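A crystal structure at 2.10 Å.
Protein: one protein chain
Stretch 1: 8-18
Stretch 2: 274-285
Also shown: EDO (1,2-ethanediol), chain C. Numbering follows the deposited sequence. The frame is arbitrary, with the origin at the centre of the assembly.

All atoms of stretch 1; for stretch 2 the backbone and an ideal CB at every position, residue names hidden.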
# COMPACT_ATOMS: atom_id res chain seq x y z
N GLU A 8 -16.41 -12.20 17.88
CA GLU A 8 -16.50 -10.76 18.11
C GLU A 8 -15.08 -10.22 18.25
O GLU A 8 -14.77 -9.14 17.77
CB GLU A 8 -17.31 -10.44 19.38
CG GLU A 8 -17.07 -9.01 19.89
CD GLU A 8 -18.03 -8.60 21.02
OE1 GLU A 8 -18.69 -9.47 21.60
OE2 GLU A 8 -18.11 -7.38 21.31
N ILE A 9 -14.22 -10.98 18.91
CA ILE A 9 -12.83 -10.56 19.09
C ILE A 9 -12.16 -10.44 17.73
O ILE A 9 -11.54 -9.42 17.41
CB ILE A 9 -12.04 -11.54 19.97
CG1 ILE A 9 -12.58 -11.49 21.40
CG2 ILE A 9 -10.55 -11.19 19.94
CD1 ILE A 9 -12.01 -12.56 22.32
N GLY A 10 -12.29 -11.49 16.92
CA GLY A 10 -11.68 -11.48 15.60
C GLY A 10 -12.15 -10.30 14.75
O GLY A 10 -11.33 -9.60 14.15
N LEU A 11 -13.45 -10.07 14.70
CA LEU A 11 -13.99 -8.96 13.91
C LEU A 11 -13.56 -7.61 14.47
O LEU A 11 -13.36 -6.64 13.72
CB LEU A 11 -15.51 -9.07 13.82
CG LEU A 11 -15.99 -10.29 13.02
CD1 LEU A 11 -17.52 -10.40 13.06
CD2 LEU A 11 -15.51 -10.16 11.58
N ARG A 12 -13.40 -7.54 15.79
CA ARG A 12 -12.95 -6.31 16.44
C ARG A 12 -11.52 -5.98 16.00
O ARG A 12 -11.18 -4.83 15.74
CB ARG A 12 -13.00 -6.48 17.96
CG ARG A 12 -12.61 -5.25 18.75
CD ARG A 12 -12.78 -5.45 20.25
NE ARG A 12 -12.23 -4.32 21.01
CZ ARG A 12 -12.92 -3.22 21.32
NH1 ARG A 12 -14.18 -3.10 20.94
NH2 ARG A 12 -12.34 -2.24 22.00
N LEU A 13 -10.68 -7.01 15.91
CA LEU A 13 -9.29 -6.84 15.50
C LEU A 13 -9.19 -6.50 14.01
O LEU A 13 -8.29 -5.77 13.59
CB LEU A 13 -8.50 -8.11 15.82
CG LEU A 13 -8.43 -8.45 17.32
CD1 LEU A 13 -7.70 -9.77 17.53
CD2 LEU A 13 -7.73 -7.33 18.07
N VAL A 14 -10.11 -7.02 13.21
CA VAL A 14 -10.12 -6.71 11.78
C VAL A 14 -10.42 -5.21 11.64
O VAL A 14 -9.78 -4.50 10.85
CB VAL A 14 -11.21 -7.50 11.02
CG1 VAL A 14 -11.40 -6.89 9.63
CG2 VAL A 14 -10.80 -8.98 10.90
N GLY A 15 -11.40 -4.73 12.40
CA GLY A 15 -11.77 -3.33 12.36
C GLY A 15 -10.60 -2.42 12.71
O GLY A 15 -10.42 -1.36 12.11
N GLU A 16 -9.79 -2.84 13.69
CA GLU A 16 -8.63 -2.05 14.10
C GLU A 16 -7.60 -1.93 12.98
O GLU A 16 -7.02 -0.86 12.77
CB GLU A 16 -7.96 -2.68 15.33
CG GLU A 16 -8.70 -2.44 16.63
CD GLU A 16 -8.76 -0.96 16.99
OE1 GLU A 16 -7.69 -0.33 17.12
OE2 GLU A 16 -9.88 -0.43 17.15
N ALA A 17 -7.36 -3.02 12.27
CA ALA A 17 -6.40 -3.02 11.18
C ALA A 17 -6.85 -2.07 10.08
O ALA A 17 -6.05 -1.31 9.53
CB ALA A 17 -6.23 -4.43 10.61
N ILE A 18 -8.14 -2.11 9.76
CA ILE A 18 -8.67 -1.25 8.72
C ILE A 18 -8.61 0.22 9.11
O ILE A 18 -8.24 1.07 8.30
CB ILE A 18 -10.12 -1.64 8.37
CG1 ILE A 18 -10.14 -3.07 7.81
CG2 ILE A 18 -10.70 -0.67 7.35
CD1 ILE A 18 -11.53 -3.62 7.58
N UNK A 274 -1.50 -2.42 15.09
CA UNK A 274 -2.77 -1.97 15.64
C UNK A 274 -3.55 -3.18 16.15
O UNK A 274 -4.24 -3.11 17.17
CB UNK A 274 -3.58 -1.20 14.59
N UNK A 275 -3.42 -4.31 15.44
CA UNK A 275 -4.09 -5.55 15.84
C UNK A 275 -3.50 -6.10 17.13
O UNK A 275 -4.22 -6.45 18.07
CB UNK A 275 -3.99 -6.60 14.73
N UNK A 276 -2.17 -6.18 17.17
CA UNK A 276 -1.46 -6.71 18.33
C UNK A 276 -1.71 -5.86 19.58
O UNK A 276 -1.81 -6.39 20.69
CB UNK A 276 0.04 -6.78 18.04
N UNK A 277 -1.79 -4.55 19.40
CA UNK A 277 -2.03 -3.62 20.49
C UNK A 277 -3.42 -3.84 21.10
O UNK A 277 -3.57 -3.91 22.32
CB UNK A 277 -1.89 -2.18 20.00
N UNK A 278 -4.43 -3.96 20.25
CA UNK A 278 -5.80 -4.18 20.72
C UNK A 278 -5.90 -5.57 21.35
O UNK A 278 -6.55 -5.74 22.39
CB UNK A 278 -6.80 -4.03 19.57
N UNK A 279 -5.25 -6.55 20.74
CA UNK A 279 -5.27 -7.91 21.26
C UNK A 279 -4.75 -7.92 22.70
O UNK A 279 -5.33 -8.56 23.58
CB UNK A 279 -4.44 -8.84 20.38
N UNK A 280 -3.65 -7.21 22.94
CA UNK A 280 -3.08 -7.15 24.28
C UNK A 280 -4.06 -6.50 25.25
O UNK A 280 -4.18 -6.93 26.40
CB UNK A 280 -1.76 -6.38 24.27
N UNK A 281 -4.77 -5.47 24.80
CA UNK A 281 -5.74 -4.79 25.66
C UNK A 281 -6.88 -5.74 26.03
O UNK A 281 -7.47 -5.62 27.11
CB UNK A 281 -6.29 -3.54 24.97
N UNK A 282 -7.18 -6.68 25.15
CA UNK A 282 -8.25 -7.64 25.41
C UNK A 282 -7.77 -8.82 26.26
O UNK A 282 -8.53 -9.75 26.52
CB UNK A 282 -8.82 -8.15 24.09
N UNK A 283 -6.51 -8.78 26.68
CA UNK A 283 -5.98 -9.84 27.53
C UNK A 283 -5.20 -10.95 26.86
O UNK A 283 -4.88 -11.95 27.50
CB UNK A 283 -7.14 -10.48 28.29
N UNK A 284 -4.88 -10.80 25.57
CA UNK A 284 -4.13 -11.83 24.86
C UNK A 284 -2.68 -11.42 24.70
O UNK A 284 -2.34 -10.24 24.72
CB UNK A 284 -4.75 -12.11 23.49
N UNK A 285 -1.81 -12.42 24.55
CA UNK A 285 -0.42 -12.14 24.25
C UNK A 285 -0.54 -12.10 22.73
O UNK A 285 -1.29 -12.90 22.15
CB UNK A 285 0.58 -13.16 24.80
C1 EDO C . -17.40 -6.21 12.97
O1 EDO C . -16.93 -5.66 14.22
C2 EDO C . -16.70 -5.56 11.77
O2 EDO C . -15.27 -5.78 11.81

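Stretch 1 is helical throughout, and the helix 274-281 crosses it at 141°, closer to antiparallel than to perpendicular. The axes come within 8.5 Å.

At position 274 the CA-to-CB bond points toward stretch 1. The ideal CB lies 3.9 Å from Glu16 O and 4.8 Å from Ala17 CA, so a small side chain fits easily. The residue is Ala274, whose CB rests 3.9 Å from Glu16 O. Its carbonyl also takes part: one water donates to both Ala274 O and Glu16 OE1, at 2.7 Å from each, and so links the two helices.

Position 275 has its CB directed sideways, 4.5 Å from Leu13 O and 5.2 Å from Ala17 CB. Its CA is 5.4 Å from Leu13 CA, the nearest pairing of the two backbones. The neighbours are largely apolar, so a mid-sized aliphatic residue such as valine, isoleucine or leucine would suit. It is Ile275. Its CD1 packs against Ala17 CB at 3.7 Å, its CG2 lies 4.1 Å from Leu13 CB, and its CG1 is 3.5 Å from Leu13 O.

Position 276 points away and 277 sideways, with no part of stretch 1 near either CB. Stretch 1 sets no preference here. They are Ala276 and Arg277.

Position 278 points toward stretch 1. Its ideal CB is 3.7 Å from Leu13 CD2 and 3.8 Å from Glu16 CG, while the guanidinium of Arg12 lies farther out. An acid long enough to reach that charge is attractive; glutamine could also accept a hydrogen bond. The residue is Glu278. Arg12 NE donates to Glu278 OE2 at 2.8 Å, and Arg12 NH2 donates to the same oxygen at 3.1 Å, as parts of a salt bridge. The carboxylate oxygen meets the guanidinium at its edge, near its plane. The aliphatic part is used too: Glu278 CG lies 3.7 Å from Leu13 CD2. A like charge is close, with Glu16 OE1 4.4 Å from Glu278 OE1.

At position 279 the CB points sideways, 4.3 Å from Leu13 CD2. A small apolar side chain is suitable. Ala279 makes this contact.

Position 280 is out of reach, and 281 points toward stretch 1 but finds nothing near its CB. Neither is constrained by it. They are Gln280 and Arg281.

Position 282 points toward Ile9, with the ideal CB 5.4 Å from Ile9 CG2. That gap favours a larger apolar residue, leucine or methionine for instance. Leu282 brings CD1 to 4.2 Å from Ile9 CG2 and 4.3 Å from Leu13 CD2.

Position 283 has a phi of 96°, and a CB would jam against the preceding carbonyl oxygen. Glycine is called for. Gly283 forms the turn of a Schellman motif.

Position 284 points toward stretch 1 from a distance, so a long apolar or aromatic side chain could reach Ile9. Phe284 does: its CZ is 3.6 Å from Ile9 CD1, which sits at the ring edge.

Position 285 is out of reach; it is Lys285.

Stretch 2 (274-285) AIAREAQRLGFK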
# COMPACT_ATOMS: atom_id res chain seq x y z
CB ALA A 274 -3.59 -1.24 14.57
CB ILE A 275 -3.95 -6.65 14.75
CG1 ILE A 275 -4.78 -6.29 13.52
CG2 ILE A 275 -4.39 -7.99 15.31
CD1 ILE A 275 -4.56 -7.25 12.34
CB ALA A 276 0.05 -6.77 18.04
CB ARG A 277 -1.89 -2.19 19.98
CG ARG A 277 -2.03 -1.10 21.03
CD ARG A 277 -1.79 0.29 20.42
NE ARG A 277 -0.41 0.46 19.95
CZ ARG A 277 -0.04 0.48 18.66
NH1 ARG A 277 -0.94 0.35 17.69
NH2 ARG A 277 1.24 0.62 18.36
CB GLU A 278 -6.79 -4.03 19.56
CG GLU A 278 -8.26 -4.19 19.92
CD GLU A 278 -8.71 -3.27 21.03
OE1 GLU A 278 -8.17 -2.15 21.14
OE2 GLU A 278 -9.60 -3.66 21.81
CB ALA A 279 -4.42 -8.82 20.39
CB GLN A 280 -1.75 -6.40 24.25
CG GLN A 280 -0.69 -7.15 23.44
CD GLN A 280 0.49 -6.29 23.04
OE1 GLN A 280 0.32 -5.14 22.66
NE2 GLN A 280 1.69 -6.85 23.10
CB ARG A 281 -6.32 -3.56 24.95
CG ARG A 281 -5.29 -2.48 24.65
CD ARG A 281 -5.97 -1.20 24.17
NE ARG A 281 -6.94 -0.74 25.15
CZ ARG A 281 -7.63 0.39 25.05
NH1 ARG A 281 -7.47 1.19 23.99
NH2 ARG A 281 -8.49 0.73 26.00
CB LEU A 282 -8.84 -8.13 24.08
CG LEU A 282 -9.47 -7.01 23.25
CD1 LEU A 282 -9.79 -7.51 21.85
CD2 LEU A 282 -10.73 -6.50 23.95
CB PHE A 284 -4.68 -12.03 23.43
CG PHE A 284 -6.08 -12.58 23.36
CD1 PHE A 284 -6.29 -13.93 23.10
CD2 PHE A 284 -7.18 -11.74 23.49
CE1 PHE A 284 -7.59 -14.44 22.97
CE2 PHE A 284 -8.48 -12.24 23.36
CZ PHE A 284 -8.68 -13.59 23.10
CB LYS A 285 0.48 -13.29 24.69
CG LYS A 285 0.79 -13.31 26.18
CD LYS A 285 1.53 -12.04 26.60
CE LYS A 285 1.83 -12.04 28.10
NZ LYS A 285 2.72 -13.17 28.51
O HOH W 1 -5.29 -0.91 18.22
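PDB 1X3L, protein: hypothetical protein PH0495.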